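Aromatic-ring-hydroxylating dioxygenase beta subunit (Catenulispora acidiphila, PDB 6VW4) is of unknown function but binds the polyketide S-DNPA in the pocket of an NTF2-like fold, and may have a dioxygenase activity. Local coordinates at residues A[25-30]-A[75-80]; A[29-34]-A[57-62]; A[41-46]-A[135-140]. One frame throughout, in Å; residues are numbered along the deposited sequence.

Interaction 1. Residues A[25-30]-A[75-80]; sequences LDEGKF and QRRHMF. With SDN ([(3S)-9-hydroxy-1-methyl-10-oxo-4,10-dihydro-3H-benzo[g]isochromen-3-yl]acetic acid), chain C.
The D26 carboxylate lies against the backbone of R76 and R77 and grips H78 with both oxygens. It closes the C-terminal end of helix 8-26 onto strand 75-86, the outermost strand within this chain of an NTF2-like cone. OD1 of D26 takes a bond from ND1 of H78 at 2.6 Å through its syn lone pair. Carboxylate and imidazole are nearly coplanar, 10° apart. OD2 of D26 accepts from the backbone N of H78 at 3.1 Å and also bonds Y101 of the second subunit. This His-carboxylate pair fixes the rotation of the ring. The other ring nitrogen, NE2 of H78, lies 3.8 Å from C13 of SDN. CD2 of L25 touches both CE1 of H78 and O4 of SDN.

The helix ends in a Schellman motif with G28 at positive phi. E27 OE1 makes a weak salt bridge to R77, whose stronger partner is D142 of the second subunit. R76 NH1 reaches SDN O1 in a weak bond of 3.3 Å. Q75 NE2 donates to R76 O at 2.9 Å and to D26 O at 2.8 Å, the latter from above the carbonyl plane, 42° out of it.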
loop_
_atom_site.group_PDB
_atom_site.type_symbol
_atom_site.label_atom_id
_atom_site.label_comp_id
_atom_site.label_asym_id
_atom_site.label_seq_id
_atom_site.Cartn_x
_atom_site.Cartn_y
_atom_site.Cartn_z
ATOM N N LEU A 25 5.776 15.450 5.398
ATOM C CA LEU A 25 7.205 15.145 5.351
ATOM C C LEU A 25 7.731 15.181 3.913
ATOM O O LEU A 25 8.746 15.837 3.616
ATOM C CB LEU A 25 7.451 13.774 5.980
ATOM C CG LEU A 25 8.869 13.260 5.735
ATOM C CD1 LEU A 25 9.794 14.171 6.514
ATOM C CD2 LEU A 25 9.114 11.835 6.142
ATOM N N ASP A 26 7.036 14.488 2.998
ATOM C CA ASP A 26 7.547 14.322 1.641
ATOM C C ASP A 26 7.500 15.625 0.851
ATOM O O ASP A 26 8.213 15.744 -0.145
ATOM C CB ASP A 26 6.761 13.254 0.867
ATOM C CG ASP A 26 6.935 11.830 1.446
ATOM O OD1 ASP A 26 7.945 11.565 2.116
ATOM O OD2 ASP A 26 6.039 10.973 1.234
ATOM N N GLU A 27 6.667 16.590 1.248
ATOM C CA GLU A 27 6.692 17.905 0.626
ATOM C C GLU A 27 7.610 18.874 1.367
ATOM O O GLU A 27 7.591 20.064 1.076
ATOM C CB GLU A 27 5.273 18.476 0.497
ATOM C CG GLU A 27 4.290 17.617 -0.372
ATOM C CD GLU A 27 4.606 17.563 -1.904
ATOM O OE1 GLU A 27 3.895 16.825 -2.649
ATOM O OE2 GLU A 27 5.560 18.241 -2.373
ATOM N N GLY A 28 8.435 18.381 2.281
ATOM C CA GLY A 28 9.399 19.200 2.986
ATOM C C GLY A 28 8.851 20.104 4.069
ATOM O O GLY A 28 9.560 21.009 4.514
ATOM N N LYS A 29 7.614 19.890 4.505
ATOM C CA LYS A 29 7.004 20.675 5.568
ATOM C C LYS A 29 7.355 20.036 6.912
ATOM O O LYS A 29 6.521 19.459 7.616
ATOM C CB LYS A 29 5.504 20.763 5.340
ATOM C CG LYS A 29 5.150 21.408 4.034
ATOM C CD LYS A 29 3.660 21.296 3.748
ATOM C CE LYS A 29 3.292 22.106 2.515
ATOM N NZ LYS A 29 2.371 21.428 1.553
ATOM N N PHE A 30 8.640 20.149 7.256
ATOM C CA PHE A 30 9.157 19.438 8.418
ATOM C C PHE A 30 8.521 19.895 9.733
ATOM O O PHE A 30 8.476 19.116 10.701
ATOM C CB PHE A 30 10.672 19.604 8.503
ATOM C CG PHE A 30 11.413 19.048 7.338
ATOM C CD1 PHE A 30 10.899 17.993 6.610
ATOM C CD2 PHE A 30 12.637 19.588 6.968
ATOM C CE1 PHE A 30 11.581 17.478 5.528
ATOM C CE2 PHE A 30 13.328 19.092 5.883
ATOM C CZ PHE A 30 12.803 18.026 5.158
ATOM N N GLN A 75 12.590 14.256 -5.071
ATOM C CA GLN A 75 11.248 14.025 -4.526
ATOM C C GLN A 75 11.170 12.633 -3.918
ATOM O O GLN A 75 11.168 11.633 -4.637
ATOM C CB GLN A 75 10.162 14.199 -5.590
ATOM C CG GLN A 75 8.730 14.128 -5.033
ATOM C CD GLN A 75 8.465 15.149 -3.921
ATOM O OE1 GLN A 75 8.473 16.355 -4.168
ATOM N NE2 GLN A 75 8.237 14.668 -2.694
ATOM N N ARG A 76 11.085 12.574 -2.612
ATOM C CA ARG A 76 10.902 11.322 -1.907
ATOM C C ARG A 76 9.420 11.064 -1.632
ATOM O O ARG A 76 8.615 11.991 -1.534
ATOM C CB ARG A 76 11.622 11.336 -0.575
ATOM C CG ARG A 76 12.939 12.061 -0.561
ATOM C CD ARG A 76 14.011 11.191 0.094
ATOM N NE ARG A 76 13.616 10.702 1.413
ATOM C CZ ARG A 76 14.229 9.714 2.057
ATOM N NH1 ARG A 76 15.267 9.111 1.496
ATOM N NH2 ARG A 76 13.800 9.326 3.251
ATOM N N ARG A 77 9.079 9.778 -1.513
ATOM C CA ARG A 77 7.746 9.289 -1.196
ATOM C C ARG A 77 7.900 8.127 -0.233
ATOM O O ARG A 77 8.776 7.287 -0.426
ATOM C CB ARG A 77 6.981 8.783 -2.416
ATOM C CG ARG A 77 6.599 9.824 -3.436
ATOM C CD ARG A 77 5.727 10.906 -2.856
ATOM N NE ARG A 77 5.611 11.981 -3.818
ATOM C CZ ARG A 77 5.153 13.186 -3.533
ATOM N NH1 ARG A 77 4.763 13.455 -2.312
ATOM N NH2 ARG A 77 5.096 14.112 -4.473
ATOM N N HIS A 78 7.068 8.082 0.799
ATOM C CA HIS A 78 7.038 6.982 1.747
ATOM C C HIS A 78 5.706 6.282 1.601
ATOM O O HIS A 78 4.662 6.886 1.886
ATOM C CB HIS A 78 7.175 7.463 3.188
ATOM C CG HIS A 78 8.507 8.035 3.486
ATOM N ND1 HIS A 78 8.875 9.294 3.084
ATOM C CD2 HIS A 78 9.575 7.511 4.130
ATOM C CE1 HIS A 78 10.123 9.519 3.455
ATOM N NE2 HIS A 78 10.562 8.460 4.109
ATOM N N MET A 79 5.740 5.010 1.224
ATOM C CA MET A 79 4.535 4.209 1.061
ATOM C C MET A 79 4.387 3.232 2.203
ATOM O O MET A 79 5.186 2.290 2.327
ATOM C CB MET A 79 4.597 3.448 -0.256
ATOM C CG MET A 79 4.290 4.349 -1.386
ATOM S SD MET A 79 5.080 3.826 -2.899
ATOM C CE MET A 79 4.627 5.301 -3.876
ATOM N N PHE A 80 3.307 3.392 2.945
ATOM C CA PHE A 80 3.046 2.545 4.081
ATOM C C PHE A 80 2.120 1.419 3.650
ATOM O O PHE A 80 1.148 1.661 2.936
ATOM C CB PHE A 80 2.417 3.372 5.181
ATOM C CG PHE A 80 3.352 4.316 5.887
ATOM C CD1 PHE A 80 4.615 4.574 5.408
ATOM C CD2 PHE A 80 2.927 4.986 7.050
ATOM C CE1 PHE A 80 5.462 5.440 6.088
ATOM C CE2 PHE A 80 3.765 5.848 7.722
ATOM C CZ PHE A 80 5.029 6.083 7.238
HETATM O O4 SDN C . 9.331 9.450 8.835
HETATM C C11 SDN C . 9.424 8.097 8.504
HETATM C C12 SDN C . 10.579 7.555 7.942
HETATM C C13 SDN C . 11.786 8.488 7.690
HETATM O O5 SDN C . 11.720 9.639 7.973
HETATM C C14 SDN C . 13.050 7.908 7.081
HETATM C C15 SDN C . 14.272 8.828 6.845
HETATM O O3 SDN C . 15.561 8.178 6.881
HETATM C C16 SDN C . 14.173 10.358 6.765
HETATM C C10 SDN C . 8.323 7.278 8.690
HETATM C C9 SDN C . 8.378 5.917 8.350
HETATM C C8 SDN C . 9.531 5.374 7.805
HETATM C C7 SDN C . 10.638 6.189 7.589
HETATM C C6 SDN C . 11.930 5.573 6.961
HETATM C C5 SDN C . 13.120 6.506 6.740
HETATM C C4 SDN C . 14.349 5.951 6.170
HETATM C C3 SDN C . 15.578 6.842 6.262
HETATM C C2 SDN C . 15.811 7.088 4.782
HETATM C C1 SDN C . 17.007 6.487 4.074
HETATM O O2 SDN C . 17.784 5.729 4.701
HETATM O O1 SDN C . 17.197 6.781 2.858
HETATM O O HOH W 1 11.144 14.947 -0.973
#

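Interaction 2. Residues A[29-34]-A[57-62]; sequences KFEEYA and AIVREL. With SDN ([(3S)-9-hydroxy-1-methyl-10-oxo-4,10-dihydro-3H-benzo[g]isochromen-3-yl]acetic acid), chain C.
L62 sets its CB over the centre of the F30 ring, a CH-pi contact with CB 3.8 Å from the ring centroid. CD1 of L62 fills the angle between two aromatic side chains. It touches CD1 of F30 at 3.8 Å and CD2 of Y33 at 3.7 Å. The side chains of Y33 and L62 cross at about a right angle. CG2 of I58 meets Y33 at the ring edge and also packs on CB of A34. CG2 of V59 closes in as well, 3.5 Å from both F30 O and A34 CB. This part is tightly packed, and L25 of helix 8-26 adds to it against F30, Y33 and L62.

The fringe at E31 is looser and faces solvent. E31 is exposed, and it meets V59 mainly through its CA and CG, with CG 4.2 Å from V59 CG2. The side chains that meet are mostly apolar, and the two segments are not hydrogen-bonded to each other.

The two helical segments run roughly antiparallel, at 142°, with their axes 9.0 Å apart. At the pocket end, Y33 OH accepts a 2.8 Å hydrogen bond from O4 of SDN. Helices packed together beside a curved sheet, with an aromatic residue reaching into the cavity, fit the cone-shaped NTF2-like fold of SnoaL-like proteins.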
loop_
_atom_site.group_PDB
_atom_site.type_symbol
_atom_site.label_atom_id
_atom_site.label_comp_id
_atom_site.label_asym_id
_atom_site.label_seq_id
_atom_site.Cartn_x
_atom_site.Cartn_y
_atom_site.Cartn_z
ATOM N N LYS A 29 7.614 19.890 4.505
ATOM C CA LYS A 29 7.004 20.675 5.568
ATOM C C LYS A 29 7.355 20.036 6.912
ATOM O O LYS A 29 6.521 19.459 7.616
ATOM C CB LYS A 29 5.504 20.763 5.340
ATOM C CG LYS A 29 5.150 21.408 4.034
ATOM C CD LYS A 29 3.660 21.296 3.748
ATOM C CE LYS A 29 3.292 22.106 2.515
ATOM N NZ LYS A 29 2.371 21.428 1.553
ATOM N N PHE A 30 8.640 20.149 7.256
ATOM C CA PHE A 30 9.157 19.438 8.418
ATOM C C PHE A 30 8.521 19.895 9.733
ATOM O O PHE A 30 8.476 19.116 10.701
ATOM C CB PHE A 30 10.672 19.604 8.503
ATOM C CG PHE A 30 11.413 19.048 7.338
ATOM C CD1 PHE A 30 10.899 17.993 6.610
ATOM C CD2 PHE A 30 12.637 19.588 6.968
ATOM C CE1 PHE A 30 11.581 17.478 5.528
ATOM C CE2 PHE A 30 13.328 19.092 5.883
ATOM C CZ PHE A 30 12.803 18.026 5.158
ATOM N N GLU A 31 8.049 21.141 9.814
ATOM C CA GLU A 31 7.443 21.598 11.066
ATOM C C GLU A 31 6.059 20.994 11.239
ATOM O O GLU A 31 5.718 20.495 12.319
ATOM C CB GLU A 31 7.354 23.128 11.109
ATOM C CG GLU A 31 8.707 23.830 11.236
ATOM C CD GLU A 31 9.424 24.014 9.887
ATOM O OE1 GLU A 31 10.378 24.831 9.831
ATOM O OE2 GLU A 31 9.048 23.344 8.889
ATOM N N GLU A 32 5.263 21.009 10.167
ATOM C CA GLU A 32 3.954 20.360 10.204
ATOM C C GLU A 32 4.095 18.899 10.593
ATOM O O GLU A 32 3.268 18.358 11.331
ATOM C CB GLU A 32 3.272 20.432 8.840
ATOM C CG GLU A 32 2.710 21.738 8.429
ATOM C CD GLU A 32 1.908 21.600 7.136
ATOM O OE1 GLU A 32 1.319 20.509 6.889
ATOM O OE2 GLU A 32 1.865 22.589 6.372
ATOM N N TYR A 33 5.142 18.238 10.081
ATOM C CA TYR A 33 5.356 16.840 10.406
ATOM C C TYR A 33 5.653 16.692 11.877
ATOM O O TYR A 33 5.106 15.800 12.533
ATOM C CB TYR A 33 6.483 16.248 9.559
ATOM C CG TYR A 33 6.960 14.857 9.961
ATOM C CD1 TYR A 33 6.270 13.741 9.562
ATOM C CD2 TYR A 33 8.101 14.670 10.728
ATOM C CE1 TYR A 33 6.688 12.478 9.879
ATOM C CE2 TYR A 33 8.521 13.389 11.076
ATOM C CZ TYR A 33 7.808 12.299 10.612
ATOM O OH TYR A 33 8.157 11.009 10.903
ATOM N N ALA A 34 6.519 17.554 12.418
ATOM C CA ALA A 34 6.853 17.444 13.838
ATOM C C ALA A 34 5.644 17.732 14.718
ATOM O O ALA A 34 5.538 17.179 15.808
ATOM C CB ALA A 34 8.013 18.377 14.204
ATOM N N ALA A 57 13.976 18.874 18.043
ATOM C CA ALA A 57 15.034 17.957 17.646
ATOM C C ALA A 57 14.648 17.216 16.366
ATOM O O ALA A 57 15.501 16.956 15.506
ATOM C CB ALA A 57 15.322 16.982 18.785
ATOM N N ILE A 58 13.358 16.906 16.213
ATOM C CA ILE A 58 12.863 16.277 14.996
ATOM C C ILE A 58 13.067 17.202 13.814
ATOM O O ILE A 58 13.607 16.799 12.779
ATOM C CB ILE A 58 11.377 15.895 15.156
ATOM C CG1 ILE A 58 11.241 14.626 15.968
ATOM C CG2 ILE A 58 10.671 15.629 13.816
ATOM C CD1 ILE A 58 9.802 14.367 16.473
ATOM N N VAL A 59 12.608 18.446 13.929
ATOM C CA VAL A 59 12.772 19.349 12.794
ATOM C C VAL A 59 14.244 19.571 12.458
ATOM O O VAL A 59 14.595 19.731 11.274
ATOM C CB VAL A 59 12.078 20.695 13.037
ATOM C CG1 VAL A 59 12.561 21.702 11.954
ATOM C CG2 VAL A 59 10.575 20.532 13.055
ATOM N N ARG A 60 15.115 19.610 13.471
ATOM C CA ARG A 60 16.533 19.795 13.207
ATOM C C ARG A 60 17.120 18.571 12.531
ATOM O O ARG A 60 17.914 18.701 11.587
ATOM C CB ARG A 60 17.260 20.114 14.522
ATOM C CG ARG A 60 18.765 19.790 14.714
ATOM C CD ARG A 60 19.132 19.974 16.264
ATOM N NE ARG A 60 18.142 20.812 16.987
ATOM C CZ ARG A 60 17.539 20.519 18.154
ATOM N NH1 ARG A 60 17.811 19.408 18.827
ATOM N NH2 ARG A 60 16.634 21.358 18.661
ATOM N N GLU A 61 16.757 17.373 12.995
ATOM C CA GLU A 61 17.346 16.189 12.382
ATOM C C GLU A 61 16.883 15.987 10.944
ATOM O O GLU A 61 17.603 15.362 10.173
ATOM C CB GLU A 61 17.024 14.939 13.188
ATOM C CG GLU A 61 17.805 13.709 12.696
ATOM C CD GLU A 61 18.255 12.791 13.833
ATOM O OE1 GLU A 61 19.157 13.197 14.598
ATOM O OE2 GLU A 61 17.722 11.658 13.967
ATOM N N LEU A 62 15.704 16.487 10.561
ATOM C CA LEU A 62 15.279 16.390 9.167
ATOM C C LEU A 62 15.980 17.419 8.291
ATOM O O LEU A 62 16.222 17.161 7.104
ATOM C CB LEU A 62 13.767 16.563 9.045
ATOM C CG LEU A 62 12.932 15.437 9.654
ATOM C CD1 LEU A 62 11.463 15.856 9.703
ATOM C CD2 LEU A 62 13.122 14.118 8.921
HETATM O O4 SDN C . 9.331 9.450 8.835
HETATM C C11 SDN C . 9.424 8.097 8.504
HETATM C C12 SDN C . 10.579 7.555 7.942
HETATM C C13 SDN C . 11.786 8.488 7.690
HETATM O O5 SDN C . 11.720 9.639 7.973
HETATM C C14 SDN C . 13.050 7.908 7.081
HETATM C C15 SDN C . 14.272 8.828 6.845
HETATM O O3 SDN C . 15.561 8.178 6.881
HETATM C C16 SDN C . 14.173 10.358 6.765
HETATM C C10 SDN C . 8.323 7.278 8.690
HETATM C C9 SDN C . 8.378 5.917 8.350
HETATM C C8 SDN C . 9.531 5.374 7.805
HETATM C C7 SDN C . 10.638 6.189 7.589
HETATM C C6 SDN C . 11.930 5.573 6.961
HETATM C C5 SDN C . 13.120 6.506 6.740
HETATM C C4 SDN C . 14.349 5.951 6.170
HETATM C C3 SDN C . 15.578 6.842 6.262
HETATM C C2 SDN C . 15.811 7.088 4.782
HETATM C C1 SDN C . 17.007 6.487 4.074
HETATM O O2 SDN C . 17.784 5.729 4.701
HETATM O O1 SDN C . 17.197 6.781 2.858
#

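Interaction 3. Residues A[41-46]-A[135-140]; sequences GVFRHT and ASRWVE. With SDN ([(3S)-9-hydroxy-1-methyl-10-oxo-4,10-dihydro-3H-benzo[g]isochromen-3-yl]acetic acid), chain C.
Strands 41-44 and 136-139 run parallel, 10° apart, with their axes 4.7 Å from each other. V42 pairs with S136, F43 with R137 and R44 with W138. Four backbone bonds hold the register: V42 N to A135 O, R137 N to V42 O, R44 N to R137 O and V139 N to R44 O. A135 and S136 both face V123 on the other neighbour, forming a classic beta bulge where the chain turns a corner.

V42, R44, S136 and W138 lie on one face of the sheet. R44 CB rests over the six-membered ring of W138, 3.5 Å from its centroid, in a CH-pi contact. V42 CG1 meets the edge of the same indole at CZ3. The R44 chain bends at chi2 and again at chi3 (-82°), which places NE. This NE donates to V139 O at 3.0 Å, and NH1 makes a 3.1 Å salt bridge to E140 OE1. W138 NE1 lies over one face of the guanidinium, offset toward its rim. It is 3.0 Å from R44 NH1, but both are donors and no hydrogen bond forms.

This strand pair belongs to the curved mixed sheet of the NTF2-like fold, and the opposite face lines the ligand pocket. F43 and R137 lie there side by side, pointing the same way, with F43 CE1 3.8 Å from R137 CD. The F43 ring turns its edge to SDN, its CZ 3.3 Å from O5. The R137 guanidinium presents a face to SDN C9. D122 holds its outer end through a salt bridge to NH2. V139 adds an apolar contact through CG1 to SDN C6. Beyond the end of strand 41-44, ND1 of H45 points at SDN O3 in a weak but nearly straight hydrogen bond of 3.4 Å, at 174°.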
loop_
_atom_site.group_PDB
_atom_site.type_symbol
_atom_site.label_atom_id
_atom_site.label_comp_id
_atom_site.label_asym_id
_atom_site.label_seq_id
_atom_site.Cartn_x
_atom_site.Cartn_y
_atom_site.Cartn_z
ATOM N N GLY A 41 7.831 13.670 21.667
ATOM C CA GLY A 41 7.803 12.511 20.777
ATOM C C GLY A 41 9.194 12.018 20.399
ATOM O O GLY A 41 10.123 12.799 20.164
ATOM N N VAL A 42 9.338 10.696 20.382
ATOM C CA VAL A 42 10.577 10.023 20.007
ATOM C C VAL A 42 10.527 9.596 18.534
ATOM O O VAL A 42 9.631 8.853 18.135
ATOM C CB VAL A 42 10.818 8.783 20.887
ATOM C CG1 VAL A 42 12.134 8.154 20.504
ATOM C CG2 VAL A 42 10.846 9.096 22.375
ATOM N N PHE A 43 11.541 9.978 17.763
ATOM C CA PHE A 43 11.702 9.628 16.352
ATOM C C PHE A 43 13.076 9.004 16.134
ATOM O O PHE A 43 14.067 9.724 16.020
ATOM C CB PHE A 43 11.568 10.874 15.523
ATOM C CG PHE A 43 11.588 10.646 14.033
ATOM C CD1 PHE A 43 11.249 9.412 13.482
ATOM C CD2 PHE A 43 11.910 11.694 13.174
ATOM C CE1 PHE A 43 11.229 9.228 12.090
ATOM C CE2 PHE A 43 11.906 11.511 11.779
ATOM C CZ PHE A 43 11.556 10.281 11.243
ATOM N N ARG A 44 13.137 7.678 16.066
ATOM C CA ARG A 44 14.369 6.947 15.755
ATOM C C ARG A 44 14.301 6.566 14.274
ATOM O O ARG A 44 13.847 5.469 13.926
ATOM C CB ARG A 44 14.506 5.729 16.668
ATOM C CG ARG A 44 15.924 5.115 16.708
ATOM C CD ARG A 44 16.405 4.567 15.348
ATOM N NE ARG A 44 15.889 3.228 15.087
ATOM C CZ ARG A 44 16.360 2.108 15.630
ATOM N NH1 ARG A 44 15.808 0.943 15.319
ATOM N NH2 ARG A 44 17.377 2.145 16.479
ATOM N N HIS A 45 14.763 7.472 13.380
ATOM C CA HIS A 45 14.604 7.250 11.941
ATOM C C HIS A 45 15.663 6.309 11.352
ATOM O O HIS A 45 15.429 5.723 10.285
ATOM C CB HIS A 45 14.611 8.591 11.166
ATOM C CG HIS A 45 15.950 9.261 11.079
ATOM N ND1 HIS A 45 16.619 9.445 9.884
ATOM C CD2 HIS A 45 16.717 9.834 12.037
ATOM C CE1 HIS A 45 17.758 10.073 10.120
ATOM N NE2 HIS A 45 17.837 10.327 11.415
ATOM N N THR A 46 16.833 6.177 11.986
ATOM C CA THR A 46 17.870 5.315 11.434
ATOM C C THR A 46 18.585 4.536 12.528
ATOM O O THR A 46 19.035 5.131 13.526
ATOM C CB THR A 46 18.899 6.102 10.601
ATOM O OG1 THR A 46 19.414 7.212 11.359
ATOM C CG2 THR A 46 18.272 6.600 9.292
ATOM N N ALA A 135 3.445 9.423 19.663
ATOM C CA ALA A 135 4.355 9.447 20.788
ATOM C C ALA A 135 5.723 8.922 20.396
ATOM O O ALA A 135 6.747 9.434 20.865
ATOM C CB ALA A 135 3.793 8.595 21.920
ATOM N N SER A 136 5.762 7.873 19.574
ATOM C CA SER A 136 7.042 7.357 19.112
ATOM C C SER A 136 6.937 6.703 17.736
ATOM O O SER A 136 5.884 6.164 17.346
ATOM C CB SER A 136 7.646 6.362 20.136
ATOM O OG SER A 136 6.725 5.354 20.494
ATOM N N ARG A 137 8.062 6.761 17.022
ATOM C CA ARG A 137 8.269 6.091 15.744
ATOM C C ARG A 137 9.665 5.475 15.744
ATOM O O ARG A 137 10.672 6.175 15.905
ATOM C CB ARG A 137 8.096 7.065 14.580
ATOM C CG ARG A 137 8.601 6.523 13.250
ATOM C CD ARG A 137 7.964 7.279 12.116
ATOM N NE ARG A 137 6.557 6.943 12.031
ATOM C CZ ARG A 137 5.687 7.596 11.272
ATOM N NH1 ARG A 137 6.085 8.630 10.553
ATOM N NH2 ARG A 137 4.410 7.240 11.263
ATOM N N TRP A 138 9.710 4.170 15.587
ATOM C CA TRP A 138 10.919 3.375 15.673
ATOM C C TRP A 138 11.108 2.664 14.328
ATOM O O TRP A 138 10.391 1.711 14.010
ATOM C CB TRP A 138 10.804 2.409 16.848
ATOM C CG TRP A 138 12.129 2.112 17.415
ATOM C CD1 TRP A 138 12.936 1.047 17.106
ATOM C CD2 TRP A 138 12.850 2.908 18.369
ATOM N NE1 TRP A 138 14.111 1.126 17.824
ATOM C CE2 TRP A 138 14.085 2.258 18.602
ATOM C CE3 TRP A 138 12.568 4.100 19.055
ATOM C CZ2 TRP A 138 15.041 2.764 19.492
ATOM C CZ3 TRP A 138 13.518 4.599 19.943
ATOM C CH2 TRP A 138 14.741 3.932 20.150
ATOM N N VAL A 139 12.055 3.147 13.528
ATOM C CA VAL A 139 12.297 2.633 12.187
ATOM C C VAL A 139 13.460 1.646 12.199
ATOM O O VAL A 139 14.544 1.960 12.700
ATOM C CB VAL A 139 12.580 3.771 11.193
ATOM C CG1 VAL A 139 12.705 3.187 9.776
ATOM C CG2 VAL A 139 11.492 4.798 11.237
ATOM N N GLU A 140 13.246 0.469 11.612
ATOM C CA GLU A 140 14.341 -0.419 11.213
ATOM C C GLU A 140 14.565 -0.381 9.698
ATOM O O GLU A 140 13.676 -0.014 8.914
ATOM C CB GLU A 140 14.083 -1.860 11.637
ATOM C CG GLU A 140 13.746 -2.033 13.105
ATOM C CD GLU A 140 14.945 -1.946 14.026
ATOM O OE1 GLU A 140 14.723 -1.953 15.258
ATOM O OE2 GLU A 140 16.103 -1.869 13.533
HETATM O O4 SDN C . 9.331 9.450 8.835
HETATM C C11 SDN C . 9.424 8.097 8.504
HETATM C C12 SDN C . 10.579 7.555 7.942
HETATM C C13 SDN C . 11.786 8.488 7.690
HETATM O O5 SDN C . 11.720 9.639 7.973
HETATM C C14 SDN C . 13.050 7.908 7.081
HETATM C C15 SDN C . 14.272 8.828 6.845
HETATM O O3 SDN C . 15.561 8.178 6.881
HETATM C C16 SDN C . 14.173 10.358 6.765
HETATM C C10 SDN C . 8.323 7.278 8.690
HETATM C C9 SDN C . 8.378 5.917 8.350
HETATM C C8 SDN C . 9.531 5.374 7.805
HETATM C C7 SDN C . 10.638 6.189 7.589
HETATM C C6 SDN C . 11.930 5.573 6.961
HETATM C C5 SDN C . 13.120 6.506 6.740
HETATM C C4 SDN C . 14.349 5.951 6.170
HETATM C C3 SDN C . 15.578 6.842 6.262
HETATM C C2 SDN C . 15.811 7.088 4.782
HETATM C C1 SDN C . 17.007 6.487 4.074
HETATM O O2 SDN C . 17.784 5.729 4.701
HETATM O O1 SDN C . 17.197 6.781 2.858
#

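All three interactions meet at SDN. Interaction 1 supplies L25, R76, H78 and F80, interaction 2 supplies Y33, and interaction 3 supplies F43, H45, T46, R137 and V139. Interactions 1 and 2 share K29 and F30, and their centres are about 12 Å apart. L25 CB packs on Y33 CD1 at 3.8 Å. Interactions 2 and 3 join at the pocket, where Y33 OH lies 3.2 Å from R137 NH1, a weak, probable hydrogen bond. I58 CG1 packs on F43 CB at 3.8 Å. Interactions 1 and 3, centres about 16 Å apart, reach the same sheet, the first through strand 75-86, the second through both strands. F80 CE2 still reaches R137 NH2 at 3.9 Å.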